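Local coordinates for protein pyruvate formate-lyase 2 (Archaeoglobus fulgidus, PDB 2F3O) that is probably a lyase of the glycyl radical enzyme family, related to pyruvate formate-lyase and glycerol dehydratase, with its natural reaction still unknown, at residues 411-417 with 534-538; 157-161 with 431-435; 517-521 with 531-535; 483-488 with 609-613. All blocks are in the same frame, centred on the assembly; numbering follows the deposited sequence.

Contact 1 (411-417 with 534-538); sequences AEVDDRD and RYNFT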
loop_
_atom_site.group_PDB
_atom_site.type_symbol
_atom_site.label_atom_id
_atom_site.label_comp_id
_atom_site.label_asym_id
_atom_site.label_seq_id
_atom_site.Cartn_x
_atom_site.Cartn_y
_atom_site.Cartn_z
ATOM N N ALA A 411 -0.930 15.373 -18.417
ATOM C CA ALA A 411 -1.823 14.995 -17.350
ATOM C C ALA A 411 -1.429 13.595 -16.910
ATOM O O ALA A 411 -2.154 12.944 -16.135
ATOM C CB ALA A 411 -3.243 15.019 -17.835
ATOM N N GLU A 412 -0.270 13.161 -17.412
ATOM C CA GLU A 412 0.322 11.842 -17.177
ATOM C C GLU A 412 -0.465 10.664 -17.739
ATOM O O GLU A 412 -0.551 9.615 -17.117
ATOM C CB GLU A 412 0.689 11.620 -15.711
ATOM C CG GLU A 412 2.020 12.189 -15.347
ATOM C CD GLU A 412 1.996 12.705 -13.941
ATOM O OE1 GLU A 412 1.068 12.288 -13.193
ATOM O OE2 GLU A 412 2.872 13.540 -13.586
ATOM N N VAL A 413 -1.020 10.841 -18.923
ATOM C CA VAL A 413 -1.650 9.747 -19.609
ATOM C C VAL A 413 -0.546 9.045 -20.407
ATOM O O VAL A 413 0.406 9.678 -20.888
ATOM C CB VAL A 413 -2.825 10.260 -20.485
ATOM C CG1 VAL A 413 -3.514 9.141 -21.230
ATOM C CG2 VAL A 413 -3.830 10.977 -19.619
ATOM N N ASP A 414 -0.661 7.722 -20.482
ATOM C CA ASP A 414 0.218 6.865 -21.262
ATOM C C ASP A 414 0.147 7.264 -22.695
ATOM O O ASP A 414 -0.905 7.709 -23.144
ATOM C CB ASP A 414 -0.275 5.414 -21.206
ATOM C CG ASP A 414 0.299 4.645 -20.043
ATOM O OD1 ASP A 414 0.154 5.103 -18.873
ATOM O OD2 ASP A 414 0.893 3.570 -20.316
ATOM N N ASP A 415 1.263 7.091 -23.395
ATOM C CA ASP A 415 1.332 7.235 -24.834
ATOM C C ASP A 415 0.112 6.727 -25.568
ATOM O O ASP A 415 -0.641 7.509 -26.168
ATOM C CB ASP A 415 2.506 6.435 -25.331
ATOM C CG ASP A 415 3.729 7.250 -25.412
ATOM O OD1 ASP A 415 4.777 6.707 -25.852
ATOM O OD2 ASP A 415 3.632 8.446 -25.028
ATOM N N ARG A 416 -0.079 5.411 -25.494
ATOM C CA ARG A 416 -1.144 4.722 -26.193
ATOM C C ARG A 416 -2.541 5.181 -25.771
ATOM O O ARG A 416 -3.443 5.274 -26.595
ATOM C CB ARG A 416 -0.996 3.223 -25.966
ATOM C CG ARG A 416 -0.617 2.905 -24.543
ATOM C CD ARG A 416 -0.647 1.434 -24.246
ATOM N NE ARG A 416 0.684 1.062 -23.799
ATOM C CZ ARG A 416 1.475 0.232 -24.458
ATOM N NH1 ARG A 416 1.046 -0.345 -25.569
ATOM N NH2 ARG A 416 2.686 -0.038 -23.981
ATOM N N ASP A 417 -2.724 5.480 -24.495
ATOM C CA ASP A 417 -4.026 5.903 -24.021
ATOM C C ASP A 417 -4.332 7.340 -24.487
ATOM O O ASP A 417 -5.487 7.666 -24.747
ATOM C CB ASP A 417 -4.127 5.748 -22.496
ATOM C CG ASP A 417 -4.447 4.314 -22.058
ATOM O OD1 ASP A 417 -3.649 3.732 -21.296
ATOM O OD2 ASP A 417 -5.507 3.771 -22.461
ATOM N N ARG A 534 -9.400 3.638 -14.338
ATOM C CA ARG A 534 -7.922 3.649 -14.331
ATOM C C ARG A 534 -7.402 5.076 -14.151
ATOM O O ARG A 534 -6.629 5.343 -13.228
ATOM C CB ARG A 534 -7.302 2.975 -15.566
ATOM C CG ARG A 534 -5.848 2.493 -15.367
ATOM C CD ARG A 534 -4.998 2.682 -16.647
ATOM N NE ARG A 534 -3.619 2.128 -16.605
ATOM C CZ ARG A 534 -2.495 2.777 -16.214
ATOM N NH1 ARG A 534 -1.312 2.144 -16.266
ATOM N NH2 ARG A 534 -2.522 4.044 -15.767
ATOM N N TYR A 535 -7.868 6.000 -14.992
ATOM C CA TYR A 535 -7.554 7.410 -14.809
ATOM C C TYR A 535 -8.736 8.095 -14.129
ATOM O O TYR A 535 -9.871 7.833 -14.489
ATOM C CB TYR A 535 -7.275 8.069 -16.153
ATOM C CG TYR A 535 -6.128 7.460 -16.953
ATOM C CD1 TYR A 535 -6.372 6.549 -17.984
ATOM C CD2 TYR A 535 -4.797 7.815 -16.696
ATOM C CE1 TYR A 535 -5.344 6.024 -18.735
ATOM C CE2 TYR A 535 -3.755 7.280 -17.439
ATOM C CZ TYR A 535 -4.038 6.383 -18.455
ATOM O OH TYR A 535 -3.013 5.845 -19.204
ATOM N N ASN A 536 -8.486 8.940 -13.129
ATOM C CA ASN A 536 -9.565 9.713 -12.490
ATOM C C ASN A 536 -9.244 11.178 -12.507
ATOM O O ASN A 536 -8.204 11.582 -12.025
ATOM C CB ASN A 536 -9.791 9.293 -11.045
ATOM C CG ASN A 536 -10.521 7.981 -10.933
ATOM O OD1 ASN A 536 -11.736 7.935 -10.717
ATOM N ND2 ASN A 536 -9.788 6.901 -11.100
ATOM N N PHE A 537 -10.135 11.984 -13.061
ATOM C CA PHE A 537 -9.856 13.403 -13.209
ATOM C C PHE A 537 -11.095 14.178 -12.828
ATOM O O PHE A 537 -12.162 13.587 -12.682
ATOM C CB PHE A 537 -9.426 13.740 -14.638
ATOM C CG PHE A 537 -8.020 13.297 -14.981
ATOM C CD1 PHE A 537 -7.780 12.479 -16.074
ATOM C CD2 PHE A 537 -6.933 13.707 -14.217
ATOM C CE1 PHE A 537 -6.484 12.068 -16.396
ATOM C CE2 PHE A 537 -5.621 13.296 -14.539
ATOM C CZ PHE A 537 -5.408 12.480 -15.628
ATOM N N THR A 538 -10.942 15.482 -12.620
ATOM C CA THR A 538 -12.071 16.375 -12.380
ATOM C C THR A 538 -11.892 17.631 -13.227
ATOM O O THR A 538 -11.051 18.477 -12.922
ATOM C CB THR A 538 -12.218 16.755 -10.891
ATOM O OG1 THR A 538 -12.391 15.576 -10.115
ATOM C CG2 THR A 538 -13.430 17.605 -10.676
#
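Two aromatic side chains of strand 535-543 reach across to the turn between helix 401-410 and helix 415-419. Tyr535 has the larger share of the contact. Its chi1 is m, and this carries the hydroxyl to the start of helix 415-419. There Tyr535 OH accepts a hydrogen bond from Asp414 N at 3.3 Å and donates one to Asp417 OD1 at 3.0 Å. Asp414 holds the N-cap position, but its own side chain makes no capping bond. Its OD1 lies 4.2 Å from Arg534 NH1 and well out of the guanidinium plane, so only charge attraction is at work. Phe537, also m, turns its ring edge to the turn: Phe537 CZ is 3.3 Å from Ala411 O and 4.0 Å from Ala411 CB. Val413, with chi1 t, touches both rings, with CG1 3.9 Å from Tyr535 CZ and CG2 4.3 Å from Phe537 CE1. Glu412, at positive phi, is the C-prime residue of a Schellman motif that ends helix 401-410. Asp415 forms salt bridges with Arg165 and Arg166 of the second subunit. Strand 535-543 lies between strands 435-445 and 624-628 in a mixed sheet, and the turn joins helices 401-410 and 415-419.

Contact 2 (157-161 with 431-435); sequences AVNYP and PFGNS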
loop_
_atom_site.group_PDB
_atom_site.type_symbol
_atom_site.label_atom_id
_atom_site.label_comp_id
_atom_site.label_asym_id
_atom_site.label_seq_id
_atom_site.Cartn_x
_atom_site.Cartn_y
_atom_site.Cartn_z
ATOM N N ALA A 157 -17.444 9.184 -22.052
ATOM C CA ALA A 157 -17.670 8.293 -23.163
ATOM C C ALA A 157 -17.594 6.833 -22.670
ATOM O O ALA A 157 -16.551 6.367 -22.206
ATOM C CB ALA A 157 -16.670 8.546 -24.261
ATOM N N VAL A 158 -18.730 6.146 -22.770
ATOM C CA VAL A 158 -18.929 4.760 -22.382
ATOM C C VAL A 158 -18.031 3.796 -23.134
ATOM O O VAL A 158 -17.880 3.894 -24.347
ATOM C CB VAL A 158 -20.366 4.393 -22.714
ATOM C CG1 VAL A 158 -20.660 2.961 -22.369
ATOM C CG2 VAL A 158 -21.311 5.329 -22.008
ATOM N N ASN A 159 -17.415 2.867 -22.418
ATOM C CA ASN A 159 -16.542 1.905 -23.071
ATOM C C ASN A 159 -17.334 0.804 -23.792
ATOM O O ASN A 159 -17.462 -0.313 -23.289
ATOM C CB ASN A 159 -15.589 1.307 -22.051
ATOM C CG ASN A 159 -14.414 0.590 -22.680
ATOM O OD1 ASN A 159 -14.445 0.209 -23.852
ATOM N ND2 ASN A 159 -13.371 0.356 -21.874
ATOM N N TYR A 160 -17.839 1.123 -24.979
ATOM C CA TYR A 160 -18.514 0.129 -25.793
ATOM C C TYR A 160 -17.677 -1.055 -26.250
ATOM O O TYR A 160 -18.171 -2.177 -26.186
ATOM C CB TYR A 160 -19.323 0.757 -26.927
ATOM C CG TYR A 160 -20.549 1.422 -26.362
ATOM C CD1 TYR A 160 -20.710 2.789 -26.414
ATOM C CD2 TYR A 160 -21.514 0.674 -25.712
ATOM C CE1 TYR A 160 -21.819 3.396 -25.860
ATOM C CE2 TYR A 160 -22.622 1.266 -25.149
ATOM C CZ TYR A 160 -22.771 2.627 -25.218
ATOM O OH TYR A 160 -23.872 3.223 -24.666
ATOM N N PRO A 161 -16.412 -0.841 -26.678
ATOM C CA PRO A 161 -15.657 -2.053 -26.995
ATOM C C PRO A 161 -15.421 -3.057 -25.848
ATOM O O PRO A 161 -15.286 -4.245 -26.128
ATOM C CB PRO A 161 -14.330 -1.514 -27.552
ATOM C CG PRO A 161 -14.259 -0.142 -27.148
ATOM C CD PRO A 161 -15.634 0.365 -26.993
ATOM N N PRO A 431 -8.815 9.831 -22.103
ATOM C CA PRO A 431 -8.511 8.444 -22.502
ATOM C C PRO A 431 -9.799 7.645 -22.678
ATOM O O PRO A 431 -10.680 7.734 -21.839
ATOM C CB PRO A 431 -7.694 7.898 -21.323
ATOM C CG PRO A 431 -7.794 8.946 -20.246
ATOM C CD PRO A 431 -8.049 10.239 -20.914
ATOM N N PHE A 432 -9.911 6.902 -23.774
ATOM C CA PHE A 432 -11.141 6.209 -24.085
ATOM C C PHE A 432 -11.326 4.938 -23.296
ATOM O O PHE A 432 -10.579 3.972 -23.435
ATOM C CB PHE A 432 -11.234 5.933 -25.588
ATOM C CG PHE A 432 -12.514 5.259 -26.030
ATOM C CD1 PHE A 432 -13.748 5.657 -25.547
ATOM C CD2 PHE A 432 -12.475 4.247 -26.979
ATOM C CE1 PHE A 432 -14.912 5.023 -25.968
ATOM C CE2 PHE A 432 -13.635 3.612 -27.408
ATOM C CZ PHE A 432 -14.854 4.002 -26.905
ATOM N N GLY A 433 -12.344 4.965 -22.455
ATOM C CA GLY A 433 -12.899 3.742 -21.937
ATOM C C GLY A 433 -12.415 3.327 -20.566
ATOM O O GLY A 433 -12.981 2.433 -19.937
ATOM N N ASN A 434 -11.391 4.010 -20.086
ATOM C CA ASN A 434 -10.788 3.648 -18.821
ATOM C C ASN A 434 -10.540 4.868 -17.962
ATOM O O ASN A 434 -9.571 4.942 -17.217
ATOM C CB ASN A 434 -9.535 2.768 -19.015
ATOM C CG ASN A 434 -8.371 3.453 -19.790
ATOM O OD1 ASN A 434 -7.246 2.974 -19.709
ATOM N ND2 ASN A 434 -8.632 4.515 -20.537
ATOM N N SER A 435 -11.440 5.836 -18.081
ATOM C CA SER A 435 -11.321 7.057 -17.304
ATOM C C SER A 435 -12.651 7.625 -16.826
ATOM O O SER A 435 -13.689 7.404 -17.424
ATOM C CB SER A 435 -10.531 8.113 -18.068
ATOM O OG SER A 435 -11.092 8.403 -19.330
#
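Phe432 packs its ring against Pro161, Val158 and Ala157 at the start of helix 160-164. Its CZ is 3.7 Å from Pro161 CD, and its CE1 is 3.6 Å from Val158 O. Ala157 CB meets the ring edge, 4.3 Å from Phe432 CE1. The t rotamer of Phe432 swings the ring to this side. Next to it the backbones come close, with Asn159 CA 4.2 Å from Gly433 CA. Here Asn159 ND2 donates a hydrogen bond to Gly433 O at 2.9 Å. Gly433 has phi 98°, and a CB there would clash with Asn159 ND2 and press on the preceding carbonyl. Both facts call for glycine. Asn159 is the centre of an inverse gamma turn and the N-cap of helix 160-164; its OD1 accepts a bond from Tyr162 N. Within 431-435, Ser435 OG donates to Pro431 O at 2.6 Å and closes the loop between strands 428-431 and 435-445. Arg416 of the second subunit bonds to Phe432 O, which places the contact at the subunit interface. The chemistry is mixed: an apolar ring packs against the helix start, while one amide uses its oxygen to cap the helix and its nitrogen to tie the loop to it.

Contact 3 (517-521 with 531-535); sequences CVEDC and GGARY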
loop_
_atom_site.group_PDB
_atom_site.type_symbol
_atom_site.label_atom_id
_atom_site.label_comp_id
_atom_site.label_asym_id
_atom_site.label_seq_id
_atom_site.Cartn_x
_atom_site.Cartn_y
_atom_site.Cartn_z
ATOM N N CYS A 517 -19.415 -0.179 -17.401
ATOM C CA CYS A 517 -18.967 0.374 -18.659
ATOM C C CYS A 517 -17.701 1.182 -18.568
ATOM O O CYS A 517 -17.340 1.797 -19.567
ATOM C CB CYS A 517 -20.009 1.332 -19.216
ATOM S SG CYS A 517 -21.684 0.787 -19.175
ATOM N N VAL A 518 -17.072 1.289 -17.400
ATOM C CA VAL A 518 -15.843 2.079 -17.326
ATOM C C VAL A 518 -14.711 1.262 -16.741
ATOM O O VAL A 518 -14.782 0.806 -15.612
ATOM C CB VAL A 518 -16.007 3.409 -16.549
ATOM C CG1 VAL A 518 -14.679 4.182 -16.531
ATOM C CG2 VAL A 518 -17.110 4.266 -17.146
ATOM N N GLU A 519 -13.647 1.100 -17.511
ATOM C CA GLU A 519 -12.702 0.052 -17.216
ATOM C C GLU A 519 -11.868 0.252 -15.969
ATOM O O GLU A 519 -11.593 1.369 -15.526
ATOM C CB GLU A 519 -11.824 -0.287 -18.406
ATOM C CG GLU A 519 -11.903 -1.740 -18.801
ATOM C CD GLU A 519 -11.070 -2.049 -20.027
ATOM O OE1 GLU A 519 -10.381 -3.103 -20.052
ATOM O OE2 GLU A 519 -11.096 -1.233 -20.972
ATOM N N ASP A 520 -11.482 -0.918 -15.463
ATOM C CA ASP A 520 -11.025 -1.234 -14.114
ATOM C C ASP A 520 -12.141 -1.345 -13.049
ATOM O O ASP A 520 -11.983 -2.101 -12.116
ATOM C CB ASP A 520 -9.787 -0.425 -13.700
ATOM C CG ASP A 520 -8.572 -0.737 -14.566
ATOM O OD1 ASP A 520 -8.732 -1.410 -15.594
ATOM O OD2 ASP A 520 -7.454 -0.310 -14.214
ATOM N N CYS A 521 -13.279 -0.672 -13.217
ATOM C CA CYS A 521 -14.332 -0.697 -12.178
ATOM C C CYS A 521 -14.859 -2.057 -11.826
ATOM O O CYS A 521 -14.843 -2.440 -10.653
ATOM C CB CYS A 521 -15.541 0.121 -12.570
ATOM S SG CYS A 521 -15.341 1.869 -12.435
ATOM N N GLY A 531 -14.033 5.754 -7.590
ATOM C CA GLY A 531 -12.722 5.878 -8.169
ATOM C C GLY A 531 -12.156 4.673 -8.871
ATOM O O GLY A 531 -10.978 4.652 -9.164
ATOM N N GLY A 532 -12.978 3.677 -9.176
ATOM C CA GLY A 532 -12.501 2.465 -9.841
ATOM C C GLY A 532 -11.945 2.593 -11.252
ATOM O O GLY A 532 -11.371 1.635 -11.756
ATOM N N ALA A 533 -12.104 3.753 -11.902
ATOM C CA ALA A 533 -11.605 3.938 -13.270
ATOM C C ALA A 533 -10.088 4.007 -13.249
ATOM O O ALA A 533 -9.544 4.376 -12.223
ATOM C CB ALA A 533 -12.162 5.186 -13.847
ATOM N N ARG A 534 -9.400 3.638 -14.338
ATOM C CA ARG A 534 -7.922 3.649 -14.331
ATOM C C ARG A 534 -7.402 5.076 -14.151
ATOM O O ARG A 534 -6.629 5.343 -13.228
ATOM C CB ARG A 534 -7.302 2.975 -15.566
ATOM C CG ARG A 534 -5.848 2.493 -15.367
ATOM C CD ARG A 534 -4.998 2.682 -16.647
ATOM N NE ARG A 534 -3.619 2.128 -16.605
ATOM C CZ ARG A 534 -2.495 2.777 -16.214
ATOM N NH1 ARG A 534 -1.312 2.144 -16.266
ATOM N NH2 ARG A 534 -2.522 4.044 -15.767
ATOM N N TYR A 535 -7.868 6.000 -14.992
ATOM C CA TYR A 535 -7.554 7.410 -14.809
ATOM C C TYR A 535 -8.736 8.095 -14.129
ATOM O O TYR A 535 -9.871 7.833 -14.489
ATOM C CB TYR A 535 -7.275 8.069 -16.153
ATOM C CG TYR A 535 -6.128 7.460 -16.953
ATOM C CD1 TYR A 535 -6.372 6.549 -17.984
ATOM C CD2 TYR A 535 -4.797 7.815 -16.696
ATOM C CE1 TYR A 535 -5.344 6.024 -18.735
ATOM C CE2 TYR A 535 -3.755 7.280 -17.439
ATOM C CZ TYR A 535 -4.038 6.383 -18.455
ATOM O OH TYR A 535 -3.013 5.845 -19.204
#
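The loop leading into strand 535-543 packs on a type II beta turn, Val518 to Cys521, which is closed by Cys521 N to Val518 O at 3.2 Å and runs into helix 521-524. Gly532 comes closest in backbone, with its CA 4.3 Å from Cys521 CA. A CB on Gly532 would be tight against Cys521 SG. Its carbonyl oxygen O sits 3.2 Å from Asp520 CB. Ala533 follows, with CB 3.8 Å from Val518 CG1, an apolar touch. Arg534 then leads its guanidinium away from the turn, and Asp520 OD2 rests on its aliphatic part, 3.4 Å from Arg534 CG. Tyr535 begins the strand. Glu519, within the turn, reaches Asn159 by a weak hydrogen bond, so the turn also meets the start of helix 160-164. Glu519 O serves two neighbours: it accepts a weak hydrogen bond from Arg534 N at 3.4 Å and a CA-H...O contact from Ala533 CA at 3.4 Å.

Contact 4 (483-488 with 609-613); sequences LREQVS and WYCEE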
loop_
_atom_site.group_PDB
_atom_site.type_symbol
_atom_site.label_atom_id
_atom_site.label_comp_id
_atom_site.label_asym_id
_atom_site.label_seq_id
_atom_site.Cartn_x
_atom_site.Cartn_y
_atom_site.Cartn_z
ATOM N N LEU A 483 -3.661 39.313 -8.706
ATOM C CA LEU A 483 -4.567 38.568 -9.583
ATOM C C LEU A 483 -4.350 37.052 -9.445
ATOM O O LEU A 483 -5.299 36.311 -9.155
ATOM C CB LEU A 483 -4.432 39.021 -11.049
ATOM C CG LEU A 483 -5.183 38.243 -12.136
ATOM C CD1 LEU A 483 -6.679 38.366 -11.974
ATOM C CD2 LEU A 483 -4.784 38.719 -13.506
ATOM N N ARG A 484 -3.094 36.622 -9.624
ATOM C CA ARG A 484 -2.670 35.224 -9.477
ATOM C C ARG A 484 -3.082 34.635 -8.143
ATOM O O ARG A 484 -3.519 33.493 -8.065
ATOM C CB ARG A 484 -1.150 35.111 -9.605
ATOM C CG ARG A 484 -0.637 33.722 -9.928
ATOM C CD ARG A 484 0.785 33.590 -9.409
ATOM N NE ARG A 484 1.562 32.589 -10.132
ATOM C CZ ARG A 484 2.319 32.853 -11.192
ATOM N NH1 ARG A 484 2.403 34.094 -11.646
ATOM N NH2 ARG A 484 2.998 31.884 -11.791
ATOM N N GLU A 485 -2.951 35.426 -7.097
ATOM C CA GLU A 485 -3.361 34.982 -5.800
ATOM C C GLU A 485 -4.867 34.810 -5.750
ATOM O O GLU A 485 -5.350 33.888 -5.108
ATOM C CB GLU A 485 -2.916 35.977 -4.741
ATOM C CG GLU A 485 -2.966 35.422 -3.332
ATOM C CD GLU A 485 -2.504 36.432 -2.312
ATOM O OE1 GLU A 485 -1.475 37.108 -2.569
ATOM O OE2 GLU A 485 -3.178 36.555 -1.263
ATOM N N GLN A 486 -5.611 35.672 -6.436
ATOM C CA GLN A 486 -7.062 35.572 -6.386
ATOM C C GLN A 486 -7.623 34.411 -7.195
ATOM O O GLN A 486 -8.588 33.777 -6.764
ATOM C CB GLN A 486 -7.726 36.874 -6.804
ATOM C CG GLN A 486 -7.634 37.971 -5.780
ATOM C CD GLN A 486 -8.502 37.765 -4.554
ATOM O OE1 GLN A 486 -9.245 36.785 -4.437
ATOM N NE2 GLN A 486 -8.422 38.714 -3.627
ATOM N N VAL A 487 -7.020 34.149 -8.357
ATOM C CA VAL A 487 -7.361 32.988 -9.184
ATOM C C VAL A 487 -7.195 31.722 -8.352
ATOM O O VAL A 487 -8.141 30.934 -8.213
ATOM C CB VAL A 487 -6.469 32.899 -10.448
ATOM C CG1 VAL A 487 -6.769 31.629 -11.245
ATOM C CG2 VAL A 487 -6.672 34.117 -11.324
ATOM N N SER A 488 -6.000 31.577 -7.773
ATOM C CA SER A 488 -5.668 30.529 -6.806
ATOM C C SER A 488 -6.765 30.318 -5.768
ATOM O O SER A 488 -7.298 29.221 -5.642
ATOM C CB SER A 488 -4.355 30.871 -6.095
ATOM O OG SER A 488 -3.847 29.765 -5.364
ATOM N N TRP A 609 -1.586 30.601 -15.682
ATOM C CA TRP A 609 -1.759 30.719 -14.249
ATOM C C TRP A 609 -2.901 29.846 -13.783
ATOM O O TRP A 609 -2.730 29.075 -12.840
ATOM C CB TRP A 609 -2.121 32.138 -13.872
ATOM C CG TRP A 609 -1.030 33.121 -13.975
ATOM C CD1 TRP A 609 0.228 32.925 -14.476
ATOM C CD2 TRP A 609 -1.109 34.493 -13.611
ATOM N NE1 TRP A 609 0.939 34.092 -14.430
ATOM C CE2 TRP A 609 0.141 35.072 -13.896
ATOM C CE3 TRP A 609 -2.120 35.293 -13.069
ATOM C CZ2 TRP A 609 0.418 36.418 -13.635
ATOM C CZ3 TRP A 609 -1.851 36.625 -12.815
ATOM C CH2 TRP A 609 -0.592 37.178 -13.106
ATOM N N TYR A 610 -4.060 29.987 -14.439
ATOM C CA TYR A 610 -5.244 29.151 -14.177
ATOM C C TYR A 610 -4.933 27.645 -14.261
ATOM O O TYR A 610 -5.249 26.882 -13.340
ATOM C CB TYR A 610 -6.385 29.484 -15.155
ATOM C CG TYR A 610 -7.582 28.590 -14.959
ATOM C CD1 TYR A 610 -8.453 28.816 -13.902
ATOM C CD2 TYR A 610 -7.826 27.505 -15.805
ATOM C CE1 TYR A 610 -9.540 28.000 -13.683
ATOM C CE2 TYR A 610 -8.906 26.667 -15.589
ATOM C CZ TYR A 610 -9.767 26.925 -14.527
ATOM O OH TYR A 610 -10.860 26.121 -14.287
ATOM N N CYS A 611 -4.326 27.242 -15.375
ATOM C CA CYS A 611 -3.972 25.850 -15.637
ATOM C C CYS A 611 -3.064 25.233 -14.585
ATOM O O CYS A 611 -3.290 24.111 -14.140
ATOM C CB CYS A 611 -3.294 25.731 -16.994
ATOM S SG CYS A 611 -4.448 25.950 -18.319
ATOM N N GLU A 612 -2.046 25.977 -14.174
ATOM C CA GLU A 612 -1.125 25.436 -13.203
ATOM C C GLU A 612 -1.722 25.516 -11.816
ATOM O O GLU A 612 -1.282 24.827 -10.910
ATOM C CB GLU A 612 0.238 26.125 -13.259
ATOM C CG GLU A 612 0.304 27.409 -12.464
ATOM C CD GLU A 612 1.681 28.007 -12.467
ATOM O OE1 GLU A 612 2.641 27.303 -12.065
ATOM O OE2 GLU A 612 1.799 29.186 -12.868
ATOM N N GLU A 613 -2.744 26.328 -11.634
ATOM C CA GLU A 613 -3.349 26.344 -10.328
ATOM C C GLU A 613 -4.347 25.223 -10.195
ATOM O O GLU A 613 -4.686 24.828 -9.099
ATOM C CB GLU A 613 -3.977 27.698 -9.998
ATOM C CG GLU A 613 -2.955 28.727 -9.498
ATOM C CD GLU A 613 -2.551 28.545 -8.027
ATOM O OE1 GLU A 613 -3.154 27.704 -7.302
ATOM O OE2 GLU A 613 -1.641 29.287 -7.588
#
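Trp609 and Arg484 bury the most surface where helix 477-508 crosses helix 597-615. The axes of the two short segments approach to 9.7 Å, with a crossing angle of -42°. Arg484 is extended, with chi1, chi2 and chi3 all t, and lies along the face of the indole. Its CB makes a CH-pi contact, 3.8 Å from the centroid of the six-membered ring of Trp609. Its CZ makes a cation-pi contact, 4.0 Å from the centroid of the five-membered ring. Arg484 NH1 is 3.1 Å from Trp609 NE1, but both are donors, so this is stacking and not a hydrogen bond. The guanidinium ends in a salt bridge, Arg484 NH2 to Glu612 OE2 at 3.1 Å. Leu483 adds CD2, 3.7 Å from Trp609 CZ3. One turn further on, Glu613 is the third main contributor. Its OE1 accepts a weak hydrogen bond from Ser488 OG at 2.9 Å. Between these polar ends Val487 fills the middle, with CG1 4.2 Å from Tyr610 CD1. This is helix-helix packing within one subunit. Helix 447-453 packs on Leu483 and Val487, and Tyr610 touches Ala627 of strand 624-628.

How the contacts relate
Contacts 1, 2 and 3 form one cluster at the interface with the second subunit, with centres 9 to 12 Å apart. Contacts 1 and 3 share Arg534 and Tyr535. Contact 2 joins contact 3 through Gly433 O and Glu519 N, 2.8 Å apart, and joins both through Asn434 O and Tyr535 N, 3.0 Å apart; each is a probable hydrogen bond. Contact 4 stands apart, its centre 23 Å from that of contact 1 and 31 and 30 Å from those of contacts 2 and 3. The side chains of Phe537, Tyr610 and Ala157 each lie about 12 to 13 Å from a bound glycerol, so none of these three touches one.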